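Local atomic coordinates of aminoglycoside phosphotransferase (Mycobacterium smegmatis, PDB entry 6EF6), a protein that catalyses the phosphorylation of (S)-1-amino-2-propanol, serving the aminoacetone utilization microcompartment of Mycobacterium smegmatis. Residues Ile81-Asp86 / Arg109-Thr113; Phe170-Asp176 / Asp254-Trp260; Glu178-Gly182 / Leu309-Leu313. All blocks are in the same frame, centred on the assembly; numbering follows the deposited sequence.

Interaction 1: Ile81-Asp86 / Arg109-Thr113; sequences IESELD and RRVVT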
ATOM      1  N   ILE A  81      10.594   1.330  10.741  1.00 23.42           N
ATOM      2  CA  ILE A  81      11.026   0.442   9.666  1.00 21.41           C
ATOM      3  C   ILE A  81      11.386  -0.923  10.234  1.00 20.81           C
ATOM      4  O   ILE A  81      10.990  -1.959   9.691  1.00 20.56           O
ATOM      5  CB  ILE A  81      12.184   1.077   8.866  1.00 24.50           C
ATOM      6  CG1 ILE A  81      11.782   2.450   8.271  1.00 26.78           C
ATOM      7  CG2 ILE A  81      12.634   0.119   7.763  1.00 23.22           C
ATOM      8  CD1 ILE A  81      12.928   3.252   7.591  1.00 24.37           C
ATOM      9  N   GLU A  82      12.086  -0.940  11.370  1.00 22.95           N
ATOM     10  CA  GLU A  82      12.399  -2.209  12.025  1.00 23.36           C
ATOM     11  C   GLU A  82      11.139  -3.009  12.345  1.00 22.50           C
ATOM     12  O   GLU A  82      11.140  -4.232  12.206  1.00 23.72           O
ATOM     13  CB  GLU A  82      13.209  -1.979  13.287  1.00 26.04           C
ATOM     14  CG  GLU A  82      14.612  -1.465  12.992  1.00 32.54           C
ATOM     15  CD  GLU A  82      15.336  -1.015  14.242  1.00 61.82           C
ATOM     16  OE1 GLU A  82      14.706  -0.969  15.320  1.00 70.97           O
ATOM     17  OE2 GLU A  82      16.538  -0.700  14.139  1.00 75.39           O
ATOM     18  N   SER A  83      10.051  -2.342  12.751  1.00 21.09           N
ATOM     19  CA  SER A  83       8.792  -3.028  13.005  1.00 21.22           C
ATOM     20  C   SER A  83       8.210  -3.658  11.740  1.00 20.05           C
ATOM     21  O   SER A  83       7.662  -4.767  11.792  1.00 22.56           O
ATOM     22  CB  SER A  83       7.811  -2.076  13.685  1.00 22.57           C
ATOM     23  OG  SER A  83       8.241  -1.809  15.020  1.00 25.54           O
ATOM     24  N   GLU A  84       8.276  -2.962  10.592  1.00 19.71           N
ATOM     25  CA  GLU A  84       7.867  -3.572   9.328  1.00 19.04           C
ATOM     26  C   GLU A  84       8.664  -4.843   9.114  1.00 18.47           C
ATOM     27  O   GLU A  84       8.109  -5.883   8.757  1.00 18.84           O
ATOM     28  CB  GLU A  84       8.140  -2.604   8.168  1.00 18.29           C
ATOM     29  CG  GLU A  84       7.915  -3.236   6.769  1.00 17.77           C
ATOM     30  CD  GLU A  84       8.707  -2.559   5.635  1.00 26.14           C
ATOM     31  OE1 GLU A  84       9.383  -1.540   5.885  1.00 23.72           O
ATOM     32  OE2 GLU A  84       8.635  -3.069   4.492  1.00 21.64           O
ATOM     33  N   LEU A  85       9.988  -4.749   9.271  1.00 19.28           N
ATOM     34  CA  LEU A  85      10.864  -5.896   9.031  1.00 20.40           C
ATOM     35  C   LEU A  85      10.571  -7.042  10.000  1.00 22.56           C
ATOM     36  O   LEU A  85      10.684  -8.202   9.617  1.00 23.45           O
ATOM     37  CB  LEU A  85      12.347  -5.477   9.052  1.00 21.91           C
ATOM     38  CG  LEU A  85      12.723  -4.340   8.058  1.00 20.99           C
ATOM     39  CD1 LEU A  85      14.215  -4.111   8.087  1.00 23.27           C
ATOM     40  CD2 LEU A  85      12.228  -4.569   6.640  1.00 22.68           C
ATOM     41  N   ASP A  86      10.162  -6.742  11.231  1.00 21.32           N
ATOM     42  CA  ASP A  86       9.750  -7.807  12.155  1.00 21.02           C
ATOM     43  C   ASP A  86       8.499  -8.525  11.657  1.00 22.76           C
ATOM     44  O   ASP A  86       8.385  -9.751  11.781  1.00 24.11           O
ATOM     45  CB  ASP A  86       9.476  -7.211  13.530  1.00 23.86           C
ATOM     46  CG  ASP A  86      10.762  -6.830  14.295  1.00 26.52           C
ATOM     47  OD1 ASP A  86      11.850  -7.342  13.927  1.00 27.03           O
ATOM     48  OD2 ASP A  86      10.645  -6.011  15.225  1.00 28.77           O
ATOM     49  N   ARG A 109      23.214  -5.321  10.723  1.00 36.53           N
ATOM     50  CA  ARG A 109      21.992  -4.572  10.938  1.00 36.69           C
ATOM     51  C   ARG A 109      21.107  -4.612   9.705  1.00 30.73           C
ATOM     52  O   ARG A 109      21.569  -4.806   8.577  1.00 29.49           O
ATOM     53  CB  ARG A 109      22.329  -3.160  11.380  1.00 38.99           C
ATOM     54  CG  ARG A 109      23.017  -3.231  12.769  1.00 57.68           C
ATOM     55  CD  ARG A 109      23.565  -1.918  13.281  1.00 72.79           C
ATOM     56  NE  ARG A 109      22.726  -0.790  12.889  1.00 80.22           N
ATOM     57  CZ  ARG A 109      23.023   0.084  11.929  1.00 84.44           C
ATOM     58  NH1 ARG A 109      22.178   1.072  11.657  1.00 92.35           N
ATOM     59  NH2 ARG A 109      24.159  -0.008  11.245  1.00 74.49           N
ATOM     60  N   ARG A 110      19.813  -4.455   9.937  1.00 30.67           N
ATOM     61  CA  ARG A 110      18.845  -4.556   8.858  1.00 26.16           C
ATOM     62  C   ARG A 110      18.576  -3.228   8.180  1.00 28.81           C
ATOM     63  O   ARG A 110      18.246  -3.210   6.995  1.00 29.79           O
ATOM     64  CB  ARG A 110      17.534  -5.106   9.411  1.00 26.96           C
ATOM     65  CG  ARG A 110      17.685  -6.501   9.961  1.00 29.87           C
ATOM     66  CD  ARG A 110      16.370  -7.118  10.484  1.00 28.61           C
ATOM     67  NE  ARG A 110      15.801  -6.318  11.549  1.00 30.17           N
ATOM     68  CZ  ARG A 110      14.586  -6.553  12.063  1.00 28.90           C
ATOM     69  NH1 ARG A 110      13.887  -7.594  11.650  1.00 28.55           N
ATOM     70  NH2 ARG A 110      14.111  -5.752  13.002  1.00 33.32           N
ATOM     71  N   VAL A 111      18.640  -2.125   8.912  1.00 29.76           N
ATOM     72  CA  VAL A 111      18.396  -0.793   8.362  1.00 28.75           C
ATOM     73  C   VAL A 111      19.707  -0.022   8.384  1.00 29.90           C
ATOM     74  O   VAL A 111      20.266   0.224   9.458  1.00 33.36           O
ATOM     75  CB  VAL A 111      17.328  -0.046   9.162  1.00 33.53           C
ATOM     76  CG1 VAL A 111      17.019   1.303   8.474  1.00 33.05           C
ATOM     77  CG2 VAL A 111      16.074  -0.936   9.290  1.00 32.63           C
ATOM     78  N   VAL A 112      20.182   0.379   7.205  1.00 30.05           N
ATOM     79  CA  VAL A 112      21.394   1.191   7.075  1.00 32.73           C
ATOM     80  C   VAL A 112      20.962   2.640   6.932  1.00 30.00           C
ATOM     81  O   VAL A 112      20.190   2.966   6.028  1.00 32.57           O
ATOM     82  CB  VAL A 112      22.221   0.764   5.850  1.00 33.90           C
ATOM     83  CG1 VAL A 112      23.359   1.740   5.596  1.00 42.46           C
ATOM     84  CG2 VAL A 112      22.761  -0.644   6.048  1.00 37.62           C
ATOM     85  N   THR A 113      21.498   3.518   7.777  1.00 33.76           N
ATOM     86  CA  THR A 113      21.232   4.946   7.689  1.00 39.86           C
ATOM     87  C   THR A 113      22.470   5.623   7.145  1.00 36.56           C
ATOM     88  O   THR A 113      23.560   5.440   7.693  1.00 39.51           O
ATOM     89  CB  THR A 113      20.901   5.526   9.066  1.00 43.63           C
ATOM     90  OG1 THR A 113      19.727   4.891   9.581  1.00 49.76           O
ATOM     91  CG2 THR A 113      20.648   7.029   8.978  1.00 42.09           C
TER
HETATM   92  O   HOH W   1      18.666  -2.085  12.084  1.00 39.73           O
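Arg110 reaches across to helix 78-94 and meets Asp86 with the outer end of its guanidinium. NH2 and NH1 of Arg110 both donate to Asp86 OD1, at 2.9 and 3.1 Å, so this salt bridge puts two nitrogens on one oxygen. Both bonds are bent, the N-H...O angle being 145° for NH2. OD1 lies near the guanidinium plane, whereas the two nitrogens come to it from one face of the carboxylate; the two planar groups are turned 35° from each other. A bend about CG-CD of the arginine (chi3 -60°) turns the guanidinium toward Asp86. Leu85 covers part of one guanidinium face, its CB 3.7 Å from Arg110 NH1. The Leu85 and Arg110 side chains run antiparallel alongside one another, with Leu85 CD1 3.7 Å from Arg110 CB.

Deeper in, Val111 turns CG2, its branch beside the backbone N, against the helix between Ile81 and Leu85: Ile81 CG2 and Leu85 CD1 each lie 3.9 Å from Val111 CG2, and the aliphatic CG of Glu82 also borders it. Water 1 links the two segments, accepting from Val111 N at 3.2 Å and donating to Glu82 OE2 in a longer bond. Ile81 and Leu85 also rest on Val127 of strand 124-130.

Glu84 leaves the helix in another direction and forms a salt bridge with Arg69 of the benzoate pocket. A helix packed on a five-stranded antiparallel sheet, with a Glu-Arg pair between them, is consistent with the N-terminal lobe of the protein kinase-like fold, with helix 78-94 in the place of helix αC.

Interaction 2: Phe170-Asp176 / Asp254-Trp260; sequences FGRFSWD and DDCGFGW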
ATOM      1  N   PHE A 170       7.022  -2.945  19.381  1.00 28.57           N
ATOM      2  CA  PHE A 170       6.496  -2.765  18.029  1.00 26.05           C
ATOM      3  C   PHE A 170       5.826  -1.406  17.916  1.00 29.07           C
ATOM      4  O   PHE A 170       5.077  -0.989  18.798  1.00 30.96           O
ATOM      5  CB  PHE A 170       5.443  -3.830  17.757  1.00 23.94           C
ATOM      6  CG  PHE A 170       4.953  -3.860  16.336  1.00 23.99           C
ATOM      7  CD1 PHE A 170       5.603  -4.653  15.425  1.00 22.12           C
ATOM      8  CD2 PHE A 170       3.817  -3.181  15.946  1.00 23.65           C
ATOM      9  CE1 PHE A 170       5.190  -4.700  14.114  1.00 21.77           C
ATOM     10  CE2 PHE A 170       3.379  -3.252  14.629  1.00 24.31           C
ATOM     11  CZ  PHE A 170       4.065  -4.037  13.742  1.00 20.72           C
ATOM     12  N   GLY A 171       6.073  -0.714  16.805  1.00 25.00           N
ATOM     13  CA  GLY A 171       5.503   0.589  16.581  1.00 27.04           C
ATOM     14  C   GLY A 171       5.254   0.846  15.113  1.00 25.07           C
ATOM     15  O   GLY A 171       6.208   0.835  14.326  1.00 27.14           O
ATOM     16  N   ARG A 172       3.993   1.051  14.751  1.00 23.06           N
ATOM     17  CA  ARG A 172       3.670   1.506  13.405  1.00 20.30           C
ATOM     18  C   ARG A 172       2.542   2.525  13.501  1.00 24.66           C
ATOM     19  O   ARG A 172       1.767   2.515  14.454  1.00 24.80           O
ATOM     20  CB  ARG A 172       3.203   0.392  12.461  1.00 21.51           C
ATOM     21  CG  ARG A 172       4.251  -0.655  12.166  1.00 20.22           C
ATOM     22  CD  ARG A 172       5.381  -0.127  11.285  1.00 21.41           C
ATOM     23  NE  ARG A 172       4.891   0.345   9.995  1.00 19.67           N
ATOM     24  CZ  ARG A 172       5.639   0.775   8.992  1.00 19.26           C
ATOM     25  NH1 ARG A 172       6.953   0.845   9.093  1.00 19.70           N
ATOM     26  NH2 ARG A 172       5.079   1.113   7.878  1.00 18.49           N
ATOM     27  N   PHE A 173       2.457   3.402  12.515  1.00 22.01           N
ATOM     28  CA  PHE A 173       1.404   4.407  12.469  1.00 23.01           C
ATOM     29  C   PHE A 173       0.051   3.796  12.120  1.00 19.97           C
ATOM     30  O   PHE A 173      -0.084   2.584  11.895  1.00 19.48           O
ATOM     31  CB  PHE A 173       1.811   5.594  11.586  1.00 21.37           C
ATOM     32  CG  PHE A 173       2.118   5.279  10.119  1.00 21.77           C
ATOM     33  CD1 PHE A 173       1.711   4.108   9.481  1.00 21.41           C
ATOM     34  CD2 PHE A 173       2.829   6.203   9.356  1.00 22.11           C
ATOM     35  CE1 PHE A 173       2.005   3.885   8.155  1.00 21.01           C
ATOM     36  CE2 PHE A 173       3.085   5.964   7.993  1.00 21.24           C
ATOM     37  CZ  PHE A 173       2.684   4.826   7.414  1.00 20.05           C
ATOM     38  N   SER A 174      -0.982   4.637  12.160  1.00 18.48           N
ATOM     39  CA  SER A 174      -2.371   4.207  12.002  1.00 18.88           C
ATOM     40  C   SER A 174      -3.046   4.861  10.801  1.00 17.17           C
ATOM     41  O   SER A 174      -2.769   6.032  10.466  1.00 19.65           O
ATOM     42  CB  SER A 174      -3.204   4.551  13.229  1.00 22.63           C
ATOM     43  OG  SER A 174      -2.691   3.846  14.361  1.00 22.25           O
ATOM     44  N   TRP A 175      -3.929   4.091  10.168  1.00 16.10           N
ATOM     45  CA  TRP A 175      -4.787   4.561   9.102  1.00 15.25           C
ATOM     46  C   TRP A 175      -6.185   4.621   9.691  1.00 16.11           C
ATOM     47  O   TRP A 175      -7.115   4.022   9.169  1.00 16.58           O
ATOM     48  CB  TRP A 175      -4.710   3.652   7.874  1.00 16.09           C
ATOM     49  CG  TRP A 175      -3.354   3.643   7.274  1.00 15.50           C
ATOM     50  CD1 TRP A 175      -2.367   2.664   7.391  1.00 17.20           C
ATOM     51  CD2 TRP A 175      -2.777   4.661   6.430  1.00 18.68           C
ATOM     52  NE1 TRP A 175      -1.248   3.038   6.710  1.00 18.21           N
ATOM     53  CE2 TRP A 175      -1.450   4.253   6.126  1.00 18.17           C
ATOM     54  CE3 TRP A 175      -3.234   5.899   5.925  1.00 19.58           C
ATOM     55  CZ2 TRP A 175      -0.613   5.003   5.338  1.00 18.67           C
ATOM     56  CZ3 TRP A 175      -2.363   6.665   5.158  1.00 20.43           C
ATOM     57  CH2 TRP A 175      -1.084   6.203   4.848  1.00 21.08           C
ATOM     58  N   ASP A 176      -6.325   5.369  10.780  1.00 18.02           N
ATOM     59  CA  ASP A 176      -7.619   5.615  11.405  1.00 19.38           C
ATOM     60  C   ASP A 176      -8.248   6.873  10.840  1.00 16.40           C
ATOM     61  O   ASP A 176      -7.694   7.487   9.935  1.00 16.92           O
ATOM     62  CB  ASP A 176      -7.477   5.660  12.928  1.00 19.03           C
ATOM     63  CG  ASP A 176      -6.476   6.690  13.434  1.00 20.92           C
ATOM     64  OD1 ASP A 176      -5.940   7.438  12.623  1.00 21.03           O
ATOM     65  OD2 ASP A 176      -6.279   6.736  14.661  1.00 24.69           O
ATOM     66  N   ASP A 254       5.810  -0.687   3.140  1.00 18.58           N
ATOM     67  CA  ASP A 254       6.224   0.536   3.813  1.00 19.53           C
ATOM     68  C   ASP A 254       5.058   1.366   4.354  1.00 18.98           C
ATOM     69  O   ASP A 254       5.326   2.257   5.162  1.00 19.15           O
ATOM     70  CB  ASP A 254       7.048   1.384   2.840  1.00 21.99           C
ATOM     71  CG  ASP A 254       7.749   2.569   3.525  1.00 22.31           C
ATOM     72  OD1 ASP A 254       8.478   2.394   4.525  1.00 23.34           O
ATOM     73  OD2 ASP A 254       7.603   3.720   3.032  1.00 24.92           O
ATOM     74  N   ASP A 255       3.831   1.150   3.931  1.00 18.23           N
ATOM     75  CA  ASP A 255       2.654   1.806   4.507  1.00 17.70           C
ATOM     76  C   ASP A 255       1.985   0.966   5.576  1.00 18.60           C
ATOM     77  O   ASP A 255       0.918   1.310   6.052  1.00 17.65           O
ATOM     78  CB  ASP A 255       1.615   2.246   3.459  1.00 21.21           C
ATOM     79  CG  ASP A 255       1.984   3.486   2.715  1.00 25.15           C
ATOM     80  OD1 ASP A 255       2.866   4.227   3.168  1.00 23.83           O
ATOM     81  OD2 ASP A 255       1.361   3.657   1.622  1.00 23.27           O
ATOM     82  N   CYS A 256       2.570  -0.152   5.969  1.00 17.25           N
ATOM     83  CA  CYS A 256       1.842  -1.036   6.873  1.00 17.39           C
ATOM     84  C   CYS A 256       1.637  -0.370   8.234  1.00 16.94           C
ATOM     85  O   CYS A 256       2.390   0.494   8.672  1.00 17.45           O
ATOM     86  CB  CYS A 256       2.538  -2.394   7.021  1.00 17.67           C
ATOM     87  SG  CYS A 256       4.003  -2.489   8.105  1.00 18.26           S
ATOM     88  N   GLY A 257       0.538  -0.749   8.882  1.00 17.82           N
ATOM     89  CA  GLY A 257       0.219  -0.167  10.187  1.00 18.59           C
ATOM     90  C   GLY A 257      -1.198  -0.544  10.568  1.00 17.02           C
ATOM     91  O   GLY A 257      -1.721  -1.515  10.070  1.00 17.61           O
ATOM     92  N   PHE A 258      -1.745   0.163  11.544  1.00 18.73           N
ATOM     93  CA  PHE A 258      -3.026  -0.250  12.098  1.00 18.00           C
ATOM     94  C   PHE A 258      -4.126   0.397  11.308  1.00 18.61           C
ATOM     95  O   PHE A 258      -4.061   1.583  11.038  1.00 21.22           O
ATOM     96  CB  PHE A 258      -3.050   0.084  13.594  1.00 19.01           C
ATOM     97  CG  PHE A 258      -2.012  -0.673  14.348  1.00 20.32           C
ATOM     98  CD1 PHE A 258      -2.206  -2.007  14.676  1.00 22.66           C
ATOM     99  CD2 PHE A 258      -0.802  -0.077  14.667  1.00 23.13           C
ATOM    100  CE1 PHE A 258      -1.239  -2.717  15.366  1.00 23.99           C
ATOM    101  CE2 PHE A 258       0.183  -0.811  15.346  1.00 25.88           C
ATOM    102  CZ  PHE A 258      -0.053  -2.135  15.677  1.00 27.36           C
ATOM    103  N   GLY A 259      -5.138  -0.360  10.957  1.00 15.67           N
ATOM    104  CA  GLY A 259      -6.247   0.156  10.176  1.00 15.65           C
ATOM    105  C   GLY A 259      -7.347  -0.879  10.059  1.00 14.78           C
ATOM    106  O   GLY A 259      -7.238  -1.956  10.639  1.00 15.57           O
ATOM    107  N   TRP A 260      -8.416  -0.542   9.340  1.00 14.42           N
ATOM    108  CA  TRP A 260      -9.458  -1.544   9.112  1.00 14.79           C
ATOM    109  C   TRP A 260      -8.978  -2.634   8.183  1.00 13.99           C
ATOM    110  O   TRP A 260      -8.462  -2.321   7.100  1.00 13.84           O
ATOM    111  CB  TRP A 260     -10.744  -0.898   8.612  1.00 14.44           C
ATOM    112  CG  TRP A 260     -11.446  -0.048   9.635  1.00 14.05           C
ATOM    113  CD1 TRP A 260     -12.284  -0.502  10.619  1.00 15.13           C
ATOM    114  CD2 TRP A 260     -11.335   1.366   9.849  1.00 15.80           C
ATOM    115  NE1 TRP A 260     -12.713   0.520  11.404  1.00 16.20           N
ATOM    116  CE2 TRP A 260     -12.159   1.687  10.952  1.00 16.86           C
ATOM    117  CE3 TRP A 260     -10.680   2.406   9.162  1.00 15.91           C
ATOM    118  CZ2 TRP A 260     -12.288   2.971  11.452  1.00 16.67           C
ATOM    119  CZ3 TRP A 260     -10.813   3.696   9.686  1.00 17.65           C
ATOM    120  CH2 TRP A 260     -11.648   3.962  10.780  1.00 18.72           C
TER
HETATM  121  O   HOH W   2       8.538   0.797   6.780  1.00 21.82           O
HETATM  122  O   HOH W   3      -7.751   1.791   7.581  1.00 14.89           O
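Ser174 and Phe258 form a single parallel-type beta bridge: Phe258 N donates to Phe173 O, and Phe258 O accepts a nearly straight bond from Trp175 N at 2.7 Å. In the protein kinase-like fold, 254-260 is the chain just after the metal-binding aspartate, here Asp252 at a sodium site, and it lies against the extended loop 170-176.

The tight part is the buried run Asp254-Gly257. Arg172, folded at chi2 and chi3 (-70° and -60°), takes Cys256 O side-on, with NE at 2.8 Å and NH2 at 2.9 Å from that one oxygen. NH2 of Arg172 also donates to Asp254 O, whose carbonyl it meets from well above its plane. Cys256 SG lies over one face of the guanidinium, 3.5 Å from Arg172 NE, while NH1 bonds to Glu80 O and, through water 2, to Asp254 OD1; Asp254 OD2 is bonded to Asn54 ND2. The backbones also come close at Gly257, whose CA makes a CH...O contact of 3.3 Å with Phe173 O.

Packing is looser on the partly exposed side. There Phe258 brings its CZ to the edge of the Phe170 ring, 3.8 Å from CE2, and Ser174 OG comes only to 3.9 Å from Phe258 CB. At the buried end, by contrast, water 3 joins Trp175 O to Trp260 N. The carboxylate of Asp255 bonds to Tyr75 OH; its backbone O accepts from Trp175 NE1 at 2.8 Å, near the indole plane.

Interaction 3: Glu178-Gly182 / Leu309-Leu313; sequences EHCLG and LRRLL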
ATOM      1  N   GLU A 178      -8.647   9.908  12.065  1.00 19.76           N
ATOM      2  CA  GLU A 178      -7.786  11.062  12.329  1.00 20.06           C
ATOM      3  C   GLU A 178      -6.673  11.205  11.292  1.00 21.97           C
ATOM      4  O   GLU A 178      -6.396  12.312  10.808  1.00 21.74           O
ATOM      5  CB  GLU A 178      -7.194  10.941  13.732  1.00 23.96           C
ATOM      6  CG  GLU A 178      -6.153  12.063  13.984  1.00 30.10           C
ATOM      7  CD  GLU A 178      -5.619  12.113  15.381  1.00 38.01           C
ATOM      8  OE1 GLU A 178      -6.072  11.311  16.223  1.00 45.25           O
ATOM      9  OE2 GLU A 178      -4.714  12.951  15.605  1.00 40.73           O
ATOM     10  N   HIS A 179      -6.023  10.109  10.933  1.00 17.39           N
ATOM     11  CA  HIS A 179      -4.828  10.184  10.107  1.00 17.98           C
ATOM     12  C   HIS A 179      -5.128   9.997   8.636  1.00 18.06           C
ATOM     13  O   HIS A 179      -4.213  10.101   7.817  1.00 17.75           O
ATOM     14  CB  HIS A 179      -3.749   9.189  10.578  1.00 18.91           C
ATOM     15  CG  HIS A 179      -3.227   9.500  11.936  1.00 20.28           C
ATOM     16  ND1 HIS A 179      -3.794   9.003  13.086  1.00 21.03           N
ATOM     17  CD2 HIS A 179      -2.269  10.374  12.342  1.00 24.37           C
ATOM     18  CE1 HIS A 179      -3.152   9.485  14.141  1.00 24.67           C
ATOM     19  NE2 HIS A 179      -2.243  10.341  13.716  1.00 24.15           N
ATOM     20  N   CYS A 180      -6.383   9.723   8.273  1.00 15.93           N
ATOM     21  CA  CYS A 180      -6.784   9.677   6.880  1.00 16.93           C
ATOM     22  C   CYS A 180      -7.473  10.966   6.448  1.00 16.35           C
ATOM     23  O   CYS A 180      -7.015  11.647   5.527  1.00 17.84           O
ATOM     24  CB  CYS A 180      -7.745   8.495   6.648  1.00 14.74           C
ATOM     25  SG  CYS A 180      -7.009   6.827   6.813  1.00 17.09           S
ATOM     26  N   LEU A 181      -8.579  11.298   7.099  1.00 17.34           N
ATOM     27  CA  LEU A 181      -9.477  12.386   6.715  1.00 18.43           C
ATOM     28  C   LEU A 181      -9.736  13.373   7.830  1.00 21.61           C
ATOM     29  O   LEU A 181     -10.320  14.433   7.563  1.00 22.75           O
ATOM     30  CB  LEU A 181     -10.813  11.800   6.244  1.00 21.19           C
ATOM     31  CG  LEU A 181     -10.689  10.787   5.118  1.00 16.95           C
ATOM     32  CD1 LEU A 181     -12.054  10.182   4.839  1.00 21.46           C
ATOM     33  CD2 LEU A 181     -10.158  11.435   3.869  1.00 21.16           C
ATOM     34  N   GLY A 182      -9.304  13.119   9.054  1.00 19.68           N
ATOM     35  CA  GLY A 182      -9.596  13.983  10.176  1.00 21.59           C
ATOM     36  C   GLY A 182      -8.561  15.062  10.435  1.00 23.75           C
ATOM     37  O   GLY A 182      -8.084  15.711   9.503  1.00 25.25           O
ATOM     38  N   LEU A 309     -13.072   5.464   0.861  1.00 12.84           N
ATOM     39  CA  LEU A 309     -11.992   5.958   1.726  1.00 12.67           C
ATOM     40  C   LEU A 309     -10.683   6.022   0.952  1.00 12.19           C
ATOM     41  O   LEU A 309      -9.957   7.028   0.986  1.00 13.33           O
ATOM     42  CB  LEU A 309     -11.853   5.028   2.951  1.00 13.14           C
ATOM     43  CG  LEU A 309     -10.718   5.364   3.910  1.00 12.97           C
ATOM     44  CD1 LEU A 309     -10.734   6.771   4.420  1.00 14.68           C
ATOM     45  CD2 LEU A 309     -10.659   4.388   5.085  1.00 15.15           C
ATOM     46  N   ARG A 310     -10.346   4.935   0.235  1.00 12.19           N
ATOM     47  CA  ARG A 310      -9.109   4.950  -0.573  1.00 11.84           C
ATOM     48  C   ARG A 310      -9.150   6.056  -1.633  1.00 12.13           C
ATOM     49  O   ARG A 310      -8.136   6.714  -1.877  1.00 12.34           O
ATOM     50  CB  ARG A 310      -8.904   3.571  -1.236  1.00 12.18           C
ATOM     51  CG  ARG A 310      -7.657   3.459  -2.051  1.00 12.56           C
ATOM     52  CD  ARG A 310      -6.402   3.651  -1.196  1.00 13.01           C
ATOM     53  NE  ARG A 310      -5.194   3.176  -1.873  1.00 12.56           N
ATOM     54  CZ  ARG A 310      -3.978   3.108  -1.382  1.00 13.29           C
ATOM     55  NH1 ARG A 310      -3.754   3.603  -0.153  1.00 15.29           N
ATOM     56  NH2 ARG A 310      -2.954   2.623  -2.093  1.00 15.31           N
ATOM     57  N   ARG A 311     -10.302   6.218  -2.288  1.00 11.72           N
ATOM     58  CA  ARG A 311     -10.443   7.250  -3.305  1.00 11.20           C
ATOM     59  C   ARG A 311     -10.118   8.629  -2.763  1.00 12.73           C
ATOM     60  O   ARG A 311      -9.383   9.390  -3.384  1.00 12.55           O
ATOM     61  CB  ARG A 311     -11.853   7.243  -3.835  1.00 11.29           C
ATOM     62  CG  ARG A 311     -12.077   8.135  -5.064  1.00 12.36           C
ATOM     63  CD  ARG A 311     -11.464   7.525  -6.334  1.00 13.30           C
ATOM     64  NE  ARG A 311     -11.653   8.391  -7.497  1.00 12.95           N
ATOM     65  CZ  ARG A 311     -11.522   8.027  -8.765  1.00 12.36           C
ATOM     66  NH1 ARG A 311     -11.241   6.756  -9.040  1.00 13.29           N
ATOM     67  NH2 ARG A 311     -11.725   8.878  -9.728  1.00 14.09           N
ATOM     68  N   LEU A 312     -10.666   8.994  -1.588  1.00 12.17           N
ATOM     69  CA  LEU A 312     -10.396  10.313  -1.015  1.00 12.65           C
ATOM     70  C   LEU A 312      -8.939  10.441  -0.647  1.00 12.69           C
ATOM     71  O   LEU A 312      -8.347  11.492  -0.818  1.00 14.13           O
ATOM     72  CB  LEU A 312     -11.299  10.589   0.188  1.00 15.43           C
ATOM     73  CG  LEU A 312     -12.782  10.745  -0.104  1.00 14.56           C
ATOM     74  CD1 LEU A 312     -13.538  10.975   1.243  1.00 19.03           C
ATOM     75  CD2 LEU A 312     -12.986  11.909  -1.026  1.00 17.27           C
ATOM     76  N   LEU A 313      -8.368   9.382  -0.054  1.00 12.81           N
ATOM     77  CA  LEU A 313      -6.961   9.406   0.265  1.00 13.01           C
ATOM     78  C   LEU A 313      -6.082   9.649  -0.947  1.00 13.67           C
ATOM     79  O   LEU A 313      -5.093  10.375  -0.870  1.00 14.23           O
ATOM     80  CB  LEU A 313      -6.540   8.151   1.002  1.00 13.61           C
ATOM     81  CG  LEU A 313      -6.850   8.115   2.474  1.00 14.94           C
ATOM     82  CD1 LEU A 313      -6.824   6.682   2.983  1.00 17.39           C
ATOM     83  CD2 LEU A 313      -5.904   9.018   3.301  1.00 18.96           C
TER
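Leu181 reaches across to helix 303-320 with both of its methyls. CD1 of Leu181 meets Leu309 CD1 at 3.7 Å, and CD2 of Leu181 rests 3.9 Å from Leu312 CB, so that its forked end bears on two leucines almost one turn apart. The Leu181 and Leu312 side chains stand at about a right angle. With CG anti to the backbone N (chi1 177°), Leu309 carries CD1 to both Leu181 and Cys180, whose CB lies 4.1 Å from Leu309 CD1. Cys180 faces Leu313: SG touches Leu313 CD1 at 3.8 Å, while the other methyl, Leu313 CD2, lies 3.6 Å from the carbonyl O of Cys180 and 3.7 Å from its CA. All these cross-contacts are van der Waals, and the sulfur packs as an apolar atom.

The site belongs to the helical C-terminal lobe of the protein kinase-like fold. Here the end of the short helix 177-180 abuts the long helix 303-320, and Leu181 is the first residue to leave helical geometry.

Further out, Tyr263 of helix 263-268 touches both Leu309 and Leu313. From helix 198-218, Gln208 lies against Leu181 and Leu312, and Leu211 against Leu309. Polar bonds to the chain before and after it hold the short helix: Asp176 is at its N-cap and OD1 bonds to His179 ND1, Glu178 OE2 pairs with Thr184 OG1, and backbone bonds join Glu178 to Thr184 and His179 to Arg186.

Helix 303-320 turns its arginines away from this leucine face. Arg311 forms a salt bridge with Glu273 and a cation-pi contact with Tyr334. Arg310 is bound by Asp231, Ser270 and Tyr263, and touches the bound (2R)-1-methoxypropan-2-amine, whose pocket also includes Glu53, Trp187 and Trp317.

Interactions 2 and 3 are buried in the interior, whereas interaction 1 is only partly so, with its salt bridge and water toward the partly exposed side. The chemistry follows: interaction 1 mixes charge with a small apolar patch, interaction 2 rests mainly on hydrogen bonds to backbone carbonyls, and interaction 3 is van der Waals packing of leucines and a cysteine. Interactions 1 and 2 share a border at helix 78-94, where Ser83 OG probably bonds Gly171 N at 3.0 Å. Loop 170-176 runs on into helix 177-180, bringing Trp175 O within 3.7 Å of Cys180 SG and joining interactions 2 and 3. Interactions 1 and 3 do not touch, their nearest atoms being about 14 Å apart.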